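Local coordinates for antigen MTB48, Mycobacterial protein (Mycobacterium smegmatis, PDB 4WJ1) that is secreted through the ESX-1 type VII secretion system and probably takes part in DNA conjugation, at least in the recipient strain, at residues Leu39-Val45 against Tyr269-Ile275; Ser47-Ser52 against Tyr127-Ala131; Met156-Arg160 against Ala217-Val221. All coordinates share one frame; numbering follows the deposited sequence.

Contact 1: Leu39-Val45 against Tyr269-Ile275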
loop_
_atom_site.group_PDB
_atom_site.type_symbol
_atom_site.label_atom_id
_atom_site.label_comp_id
_atom_site.label_asym_id
_atom_site.label_seq_id
_atom_site.Cartn_x
_atom_site.Cartn_y
_atom_site.Cartn_z
ATOM N N LEU A 39 12.319 11.713 21.001
ATOM C CA LEU A 39 12.381 10.580 21.917
ATOM C C LEU A 39 12.741 9.314 21.156
ATOM O O LEU A 39 12.351 9.142 19.996
ATOM C CB LEU A 39 11.055 10.381 22.644
ATOM C CG LEU A 39 10.670 11.464 23.632
ATOM C CD1 LEU A 39 9.232 11.259 24.074
ATOM C CD2 LEU A 39 11.625 11.432 24.815
ATOM N N ALA A 40 13.475 8.426 21.820
ATOM C CA ALA A 40 13.918 7.188 21.193
ATOM C C ALA A 40 12.716 6.342 20.799
ATOM O O ALA A 40 12.670 5.802 19.702
ATOM C CB ALA A 40 14.843 6.415 22.123
ATOM N N THR A 41 11.746 6.239 21.698
ATOM C CA THR A 41 10.502 5.524 21.423
ATOM C C THR A 41 9.823 6.110 20.196
ATOM O O THR A 41 9.392 5.379 19.311
ATOM C CB THR A 41 9.539 5.584 22.642
ATOM O OG1 THR A 41 10.094 4.837 23.725
ATOM C CG2 THR A 41 8.187 5.007 22.314
ATOM N N THR A 42 9.744 7.433 20.133
ATOM C CA THR A 42 9.121 8.086 18.997
ATOM C C THR A 42 9.845 7.755 17.695
ATOM O O THR A 42 9.209 7.465 16.700
ATOM C CB THR A 42 9.079 9.593 19.187
ATOM O OG1 THR A 42 8.175 9.910 20.259
ATOM C CG2 THR A 42 8.615 10.281 17.904
ATOM N N ALA A 43 11.175 7.777 17.707
ATOM C CA ALA A 43 11.939 7.485 16.499
ATOM C C ALA A 43 11.696 6.059 16.052
ATOM O O ALA A 43 11.671 5.761 14.857
ATOM C CB ALA A 43 13.428 7.702 16.729
ATOM N N SER A 44 11.547 5.178 17.028
ATOM C CA SER A 44 11.465 3.767 16.737
ATOM C C SER A 44 10.143 3.486 16.068
ATOM O O SER A 44 10.110 2.927 14.973
ATOM C CB SER A 44 11.614 2.936 18.003
ATOM O OG SER A 44 11.251 1.591 17.734
ATOM N N VAL A 45 9.054 3.891 16.721
ATOM C CA VAL A 45 7.721 3.680 16.168
ATOM C C VAL A 45 7.601 4.386 14.819
ATOM O O VAL A 45 7.118 3.811 13.853
ATOM C CB VAL A 45 6.630 4.173 17.124
ATOM C CG1 VAL A 45 5.269 4.144 16.448
ATOM C CG2 VAL A 45 6.613 3.312 18.373
ATOM N N TYR A 269 3.970 5.285 27.202
ATOM C CA TYR A 269 4.147 5.655 25.805
ATOM C C TYR A 269 4.844 4.531 25.028
ATOM O O TYR A 269 4.470 4.195 23.907
ATOM C CB TYR A 269 4.942 6.953 25.729
ATOM C CG TYR A 269 5.206 7.469 24.339
ATOM C CD1 TYR A 269 4.178 7.594 23.403
ATOM C CD2 TYR A 269 6.484 7.863 23.970
ATOM C CE1 TYR A 269 4.429 8.082 22.139
ATOM C CE2 TYR A 269 6.742 8.348 22.716
ATOM C CZ TYR A 269 5.715 8.457 21.800
ATOM O OH TYR A 269 6.004 8.954 20.552
ATOM N N ALA A 270 5.867 3.955 25.641
ATOM C CA ALA A 270 6.600 2.860 25.032
ATOM C C ALA A 270 5.653 1.692 24.773
ATOM O O ALA A 270 5.576 1.199 23.652
ATOM C CB ALA A 270 7.752 2.438 25.919
ATOM N N ASN A 271 4.915 1.278 25.801
ATOM C CA ASN A 271 3.932 0.206 25.655
ATOM C C ASN A 271 2.827 0.529 24.663
ATOM O O ASN A 271 2.578 -0.231 23.731
ATOM C CB ASN A 271 3.304 -0.130 27.001
ATOM C CG ASN A 271 4.308 -0.682 27.982
ATOM O OD1 ASN A 271 5.387 -1.133 27.591
ATOM N ND2 ASN A 271 3.965 -0.651 29.267
ATOM N N GLY A 272 2.178 1.668 24.862
ATOM C CA GLY A 272 0.975 2.003 24.124
ATOM C C GLY A 272 1.186 2.275 22.656
ATOM O O GLY A 272 0.245 2.193 21.868
ATOM N N SER A 273 2.417 2.597 22.276
ATOM C CA SER A 273 2.682 2.942 20.887
ATOM C C SER A 273 3.256 1.771 20.107
ATOM O O SER A 273 3.689 1.952 18.975
ATOM C CB SER A 273 3.639 4.133 20.795
ATOM O OG SER A 273 4.942 3.769 21.225
ATOM N N GLN A 274 3.284 0.585 20.709
ATOM C CA GLN A 274 3.745 -0.608 19.999
ATOM C C GLN A 274 2.851 -0.886 18.806
ATOM O O GLN A 274 1.631 -0.932 18.935
ATOM C CB GLN A 274 3.759 -1.831 20.912
ATOM C CG GLN A 274 4.979 -1.948 21.795
ATOM C CD GLN A 274 4.881 -3.132 22.732
ATOM O OE1 GLN A 274 4.624 -2.967 23.926
ATOM N NE2 GLN A 274 5.078 -4.340 22.195
ATOM N N ILE A 275 3.463 -1.069 17.643
ATOM C CA ILE A 275 2.719 -1.325 16.418
ATOM C C ILE A 275 3.240 -2.573 15.727
ATOM O O ILE A 275 4.350 -3.031 16.009
ATOM C CB ILE A 275 2.828 -0.155 15.456
ATOM C CG1 ILE A 275 4.298 0.071 15.109
ATOM C CG2 ILE A 275 2.228 1.084 16.069
ATOM C CD1 ILE A 275 4.504 1.133 14.085
#

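Contact 2: Ser47-Ser52 against Tyr127-Ala131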
loop_
_atom_site.group_PDB
_atom_site.type_symbol
_atom_site.label_atom_id
_atom_site.label_comp_id
_atom_site.label_asym_id
_atom_site.label_seq_id
_atom_site.Cartn_x
_atom_site.Cartn_y
_atom_site.Cartn_z
ATOM N N SER A 47 9.968 5.135 12.567
ATOM C CA SER A 47 10.726 4.532 11.498
ATOM C C SER A 47 10.032 3.246 11.045
ATOM O O SER A 47 10.152 2.845 9.883
ATOM C CB SER A 47 12.162 4.259 11.938
ATOM O OG SER A 47 12.182 3.301 12.975
ATOM N N LYS A 48 9.289 2.618 11.954
ATOM C CA LYS A 48 8.502 1.429 11.606
ATOM C C LYS A 48 7.373 1.802 10.663
ATOM O O LYS A 48 7.214 1.192 9.608
ATOM C CB LYS A 48 7.942 0.749 12.860
ATOM C CG LYS A 48 9.025 0.101 13.707
ATOM C CD LYS A 48 8.478 -0.734 14.847
ATOM C CE LYS A 48 9.627 -1.364 15.630
ATOM N NZ LYS A 48 9.155 -2.267 16.712
ATOM N N LEU A 49 6.595 2.815 11.032
ATOM C CA LEU A 49 5.494 3.243 10.188
ATOM C C LEU A 49 5.983 3.693 8.823
ATOM O O LEU A 49 5.338 3.422 7.819
ATOM C CB LEU A 49 4.706 4.364 10.845
ATOM C CG LEU A 49 3.900 3.931 12.061
ATOM C CD1 LEU A 49 3.374 5.159 12.818
ATOM C CD2 LEU A 49 2.762 3.026 11.646
HETATM N N MSE A 50 7.118 4.382 8.781
HETATM C CA MSE A 50 7.654 4.832 7.506
HETATM C C MSE A 50 8.063 3.620 6.661
HETATM O O MSE A 50 7.904 3.612 5.441
HETATM C CB MSE A 50 8.848 5.767 7.710
HETATM C CG MSE A 50 8.524 7.105 8.358
HETATM SE SE MSE A 50 6.993 8.061 7.574
HETATM C CE MSE A 50 5.669 7.477 8.889
ATOM N N ALA A 51 8.587 2.597 7.319
ATOM C CA ALA A 51 9.070 1.421 6.611
ATOM C C ALA A 51 7.889 0.672 5.996
ATOM O O ALA A 51 7.946 0.240 4.854
ATOM C CB ALA A 51 9.861 0.516 7.538
ATOM N N SER A 52 6.811 0.550 6.758
ATOM C CA SER A 52 5.589 -0.035 6.246
ATOM C C SER A 52 5.047 0.765 5.065
ATOM O O SER A 52 4.675 0.187 4.053
ATOM C CB SER A 52 4.542 -0.129 7.351
ATOM O OG SER A 52 4.913 -1.124 8.303
ATOM N N TYR A 127 13.057 -4.044 8.250
ATOM C CA TYR A 127 12.128 -3.440 9.181
ATOM C C TYR A 127 12.845 -3.150 10.495
ATOM O O TYR A 127 13.497 -4.028 11.066
ATOM C CB TYR A 127 10.935 -4.365 9.387
ATOM C CG TYR A 127 9.775 -3.778 10.143
ATOM C CD1 TYR A 127 8.915 -2.862 9.536
ATOM C CD2 TYR A 127 9.518 -4.160 11.455
ATOM C CE1 TYR A 127 7.835 -2.334 10.220
ATOM C CE2 TYR A 127 8.444 -3.633 12.155
ATOM C CZ TYR A 127 7.609 -2.722 11.534
ATOM O OH TYR A 127 6.541 -2.206 12.230
ATOM N N PRO A 128 12.752 -1.903 10.965
ATOM C CA PRO A 128 13.467 -1.461 12.167
ATOM C C PRO A 128 12.990 -2.199 13.416
ATOM O O PRO A 128 11.827 -2.603 13.472
ATOM C CB PRO A 128 13.122 0.028 12.250
ATOM C CG PRO A 128 12.608 0.392 10.896
ATOM C CD PRO A 128 11.937 -0.828 10.381
ATOM N N SER A 129 13.873 -2.370 14.397
ATOM C CA SER A 129 13.494 -3.014 15.652
ATOM C C SER A 129 13.784 -2.103 16.851
ATOM O O SER A 129 14.862 -1.513 16.946
ATOM C CB SER A 129 14.228 -4.348 15.809
ATOM O OG SER A 129 15.622 -4.131 15.926
ATOM N N ALA A 130 12.821 -2.000 17.767
ATOM C CA ALA A 130 12.948 -1.121 18.932
ATOM C C ALA A 130 14.062 -1.554 19.881
ATOM O O ALA A 130 14.628 -2.640 19.751
ATOM C CB ALA A 130 11.620 -1.046 19.693
ATOM N N ALA A 131 14.375 -0.683 20.833
ATOM C CA ALA A 131 15.320 -1.008 21.892
ATOM C C ALA A 131 14.684 -2.010 22.849
ATOM O O ALA A 131 13.506 -1.879 23.198
ATOM C CB ALA A 131 15.751 0.261 22.643
HETATM O O HOH W 1 6.555 -3.231 14.604
#

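Contact 3: Met156-Arg160 against Ala217-Val221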
loop_
_atom_site.group_PDB
_atom_site.type_symbol
_atom_site.label_atom_id
_atom_site.label_comp_id
_atom_site.label_asym_id
_atom_site.label_seq_id
_atom_site.Cartn_x
_atom_site.Cartn_y
_atom_site.Cartn_z
HETATM N N MSE A 156 2.198 13.335 11.566
HETATM C CA MSE A 156 1.791 11.953 11.717
HETATM C C MSE A 156 0.286 11.796 11.593
HETATM O O MSE A 156 -0.191 10.855 10.959
HETATM C CB MSE A 156 2.288 11.395 13.052
HETATM C CG MSE A 156 3.777 11.068 13.020
HETATM SE SE MSE A 156 4.257 9.856 11.547
HETATM C CE MSE A 156 2.874 8.532 11.761
ATOM N N LYS A 157 -0.468 12.730 12.155
ATOM C CA LYS A 157 -1.922 12.644 12.062
ATOM C C LYS A 157 -2.387 12.840 10.624
ATOM O O LYS A 157 -3.337 12.208 10.190
ATOM C CB LYS A 157 -2.589 13.656 12.991
ATOM C CG LYS A 157 -2.589 13.201 14.449
ATOM C CD LYS A 157 -2.887 14.333 15.418
ATOM C CE LYS A 157 -2.973 13.807 16.846
ATOM N NZ LYS A 157 -2.824 14.901 17.860
ATOM N N TYR A 158 -1.706 13.689 9.869
ATOM C CA TYR A 158 -2.101 13.884 8.488
ATOM C C TYR A 158 -1.761 12.629 7.652
ATOM O O TYR A 158 -2.521 12.211 6.781
ATOM C CB TYR A 158 -1.423 15.108 7.909
ATOM C CG TYR A 158 -1.990 15.486 6.582
ATOM C CD1 TYR A 158 -3.360 15.500 6.386
ATOM C CD2 TYR A 158 -1.162 15.832 5.515
ATOM C CE1 TYR A 158 -3.899 15.841 5.160
ATOM C CE2 TYR A 158 -1.690 16.172 4.287
ATOM C CZ TYR A 158 -3.063 16.182 4.118
ATOM O OH TYR A 158 -3.597 16.529 2.899
ATOM N N PHE A 159 -0.588 12.072 7.934
ATOM C CA PHE A 159 -0.114 10.830 7.367
ATOM C C PHE A 159 -1.159 9.759 7.613
ATOM O O PHE A 159 -1.559 9.045 6.694
ATOM C CB PHE A 159 1.247 10.487 7.999
ATOM C CG PHE A 159 1.736 9.058 7.761
ATOM C CD1 PHE A 159 1.377 8.031 8.621
ATOM C CD2 PHE A 159 2.631 8.778 6.734
ATOM C CE1 PHE A 159 1.863 6.748 8.438
ATOM C CE2 PHE A 159 3.116 7.496 6.539
ATOM C CZ PHE A 159 2.729 6.475 7.389
ATOM N N ARG A 160 -1.631 9.684 8.853
ATOM C CA ARG A 160 -2.658 8.722 9.210
ATOM C C ARG A 160 -3.910 8.949 8.372
ATOM O O ARG A 160 -4.454 8.020 7.799
ATOM C CB ARG A 160 -2.982 8.810 10.699
ATOM C CG ARG A 160 -3.993 7.792 11.191
ATOM C CD ARG A 160 -5.424 8.313 11.102
ATOM N NE ARG A 160 -5.533 9.685 11.585
ATOM C CZ ARG A 160 -5.668 10.010 12.867
ATOM N NH1 ARG A 160 -5.699 9.051 13.786
ATOM N NH2 ARG A 160 -5.764 11.287 13.230
ATOM N N ALA A 217 -0.873 3.920 12.770
ATOM C CA ALA A 217 -0.536 5.326 12.965
ATOM C C ALA A 217 -1.442 5.952 14.030
ATOM O O ALA A 217 -0.981 6.727 14.870
ATOM C CB ALA A 217 -0.642 6.100 11.643
ATOM N N THR A 218 -2.726 5.608 13.989
ATOM C CA THR A 218 -3.673 6.062 14.997
ATOM C C THR A 218 -3.223 5.629 16.383
ATOM O O THR A 218 -3.251 6.397 17.342
ATOM C CB THR A 218 -5.076 5.513 14.728
ATOM O OG1 THR A 218 -5.623 6.148 13.565
ATOM C CG2 THR A 218 -5.989 5.760 15.925
ATOM N N THR A 219 -2.801 4.383 16.484
ATOM C CA THR A 219 -2.314 3.852 17.743
ATOM C C THR A 219 -1.148 4.689 18.259
ATOM O O THR A 219 -1.078 5.013 19.440
ATOM C CB THR A 219 -1.918 2.386 17.568
ATOM O OG1 THR A 219 -3.120 1.623 17.433
ATOM C CG2 THR A 219 -1.139 1.874 18.767
ATOM N N PHE A 220 -0.263 5.073 17.345
ATOM C CA PHE A 220 0.886 5.895 17.673
ATOM C C PHE A 220 0.482 7.318 18.109
ATOM O O PHE A 220 0.855 7.759 19.188
ATOM C CB PHE A 220 1.822 5.933 16.467
ATOM C CG PHE A 220 2.998 6.849 16.621
ATOM C CD1 PHE A 220 3.706 6.910 17.803
ATOM C CD2 PHE A 220 3.424 7.616 15.556
ATOM C CE1 PHE A 220 4.798 7.729 17.930
ATOM C CE2 PHE A 220 4.520 8.439 15.680
ATOM C CZ PHE A 220 5.205 8.496 16.874
ATOM N N VAL A 221 -0.293 8.030 17.291
ATOM C CA VAL A 221 -0.627 9.394 17.644
ATOM C C VAL A 221 -1.500 9.453 18.898
ATOM O O VAL A 221 -1.352 10.371 19.709
ATOM C CB VAL A 221 -1.307 10.138 16.488
ATOM C CG1 VAL A 221 -0.333 10.305 15.353
ATOM C CG2 VAL A 221 -2.546 9.428 16.031
#

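Contact 1: Leu39-Val45 against Tyr269-Ile275
Thr41 and Val45 of helix 40-96 pack on Tyr269 and Ser273, at the end of helix 248-272 and in the turn after it. Here the PE part of EspB meets the PPE part within one chain, in a long all-helical bundle. Thr41 presents its methyl rather than its hydroxyl to the centre of the contact. Thr41 CG2 stands anti to the backbone N and lies 3.7 Å from Tyr269 CE2, while also touching Ser273 OG and Ala270 CA. The Thr41 and Tyr269 side chains run past one another, pointing opposite ways. Leu39 CD1 meets the same ring obliquely, 4.1 Å from Tyr269 CE2. At the ring edge, near its plane, Thr42 OG1 is hydrogen-bonded to Tyr269 OH. Thr42 OG1 and Tyr269 OH are modelled 2.4 Å apart, which is very short, so the exact value is doubtful.

One turn further on, Val45 fits against Ser273. Val45 CG2 lies 3.3 Å from Ser273 OG and also touches Ser273 O. The other methyl, Val45 CG1, packs 3.9 Å from Ile275 CD1.

Leu39 is the N-cap of helix 40-96, and Asp37 OD1 bonds both to Leu39 N and to Thr42 OG1, so it helps to fix the hydroxyl that meets Tyr269. Phe220 of helix 187-230 packs on both Val45 and Tyr269. Ser273 is the first residue to leave the helix. Its chi1 of 69° folds the hydroxyl back onto the last turn. Tyr269 O accepts from Ser273 OG at 2.8 Å and from Ser273 N at 3.1 Å, and the two donors come from opposite faces of the carbonyl plane.

Contact 2: Ser47-Ser52 against Tyr127-Ala131
Lys48 and Tyr127 cross at about a right angle, with the lysine's alkyl chain beside the phenol end of the ring. Lys48 CB starts closest, 3.3 Å from Tyr127 OH. Lys48 CG follows, 3.8 Å from Tyr127 CZ. Lys48 CD is still 3.6 Å from Tyr127 OH and also comes near CE2, a ring carbon beside CZ. The chain is extended beyond CG, which carries Lys48 CE clear of the ring to Pro128 O, 3.3 Å away. NZ ends near Ala130, and a water joins it loosely to the tyrosine. That water is 2.6 Å from Tyr127 OH, at the ring edge and in its plane, but its bond to Lys48 NZ is weak.

The irregular segment 127-131 belongs to the long linker from the PE part to the PPE part, which here runs along the outside of the bundle. Pro128 lies on the helix between Ser47 and Ala51, with Pro128 CD 3.8 Å from Ala51 CB. Ser47 OG touches Pro128 CB, but its hydrogen bonds go to Ala43 O and Ser44 O in its own helix. Ser52 OG stands at the edge of the Tyr127 ring, 3.7 Å from its CE1, and has a weak hydrogen bond with Ile278 N.

Contact 3: Met156-Arg160 against Ala217-Val221
Val221 and Ala217, one turn apart, carry the apolar centre against helix 154-178. Val221 CG1 is wedged between Met156 CB at 3.7 Å and Lys157 CG at 3.8 Å. Ala217 CB sits 3.7 Å from Arg160 CB and also meets the edge of the Phe159 ring. Met156, present as selenomethionine, crosses Phe220 at about a right angle. Met156 CG is 3.8 Å from Phe220 CE2. Bends at chi2 and chi3 curl the chain back, and its CE reaches the ring edge, in plane, beside Phe220 CD2.

The two helices form an antiparallel helical hairpin in the PPE part, and the turn joining them carries a Trp-X-Gly motif. Their axes here are 9.4 Å apart and their directions differ by 157°.

Polar groups lie at the edge of the contact. Lys157 stretches past Val221, and its NZ bonds to Gln152 O and forms a salt bridge with Asp225. Arg160 sends its chain out with CG anti to the backbone N, then bends at chi2 and chi3. This brings Arg160 NH1 to Thr218 OG1, 2.9 Å away, with an N-H...O angle of 162°. The oxygen lies 2° out of the guanidinium plane, and the same hydroxyl bonds to Ala214 O one turn back.

How the contacts relate
The three contacts gather in one section of the elongated bundle, on the same side of the chain's centre. The centres lie about 10 Å apart for contacts 1 and 2, about 12 Å for 1 and 3 and about 14 Å for 2 and 3. Contacts 1 and 2 share helix 40-96, and Ile275 of contact 1 packs on Leu49 and Lys48. Leu49 of contact 2 meets Met156 and Phe220 of contact 3, and Met50 meets Phe159. Along the chain, contact 1 encloses the other two, and contact 2 closes before contact 3 opens. The PE helix and the PPE helices thus form one bundle, with the linker along its surface.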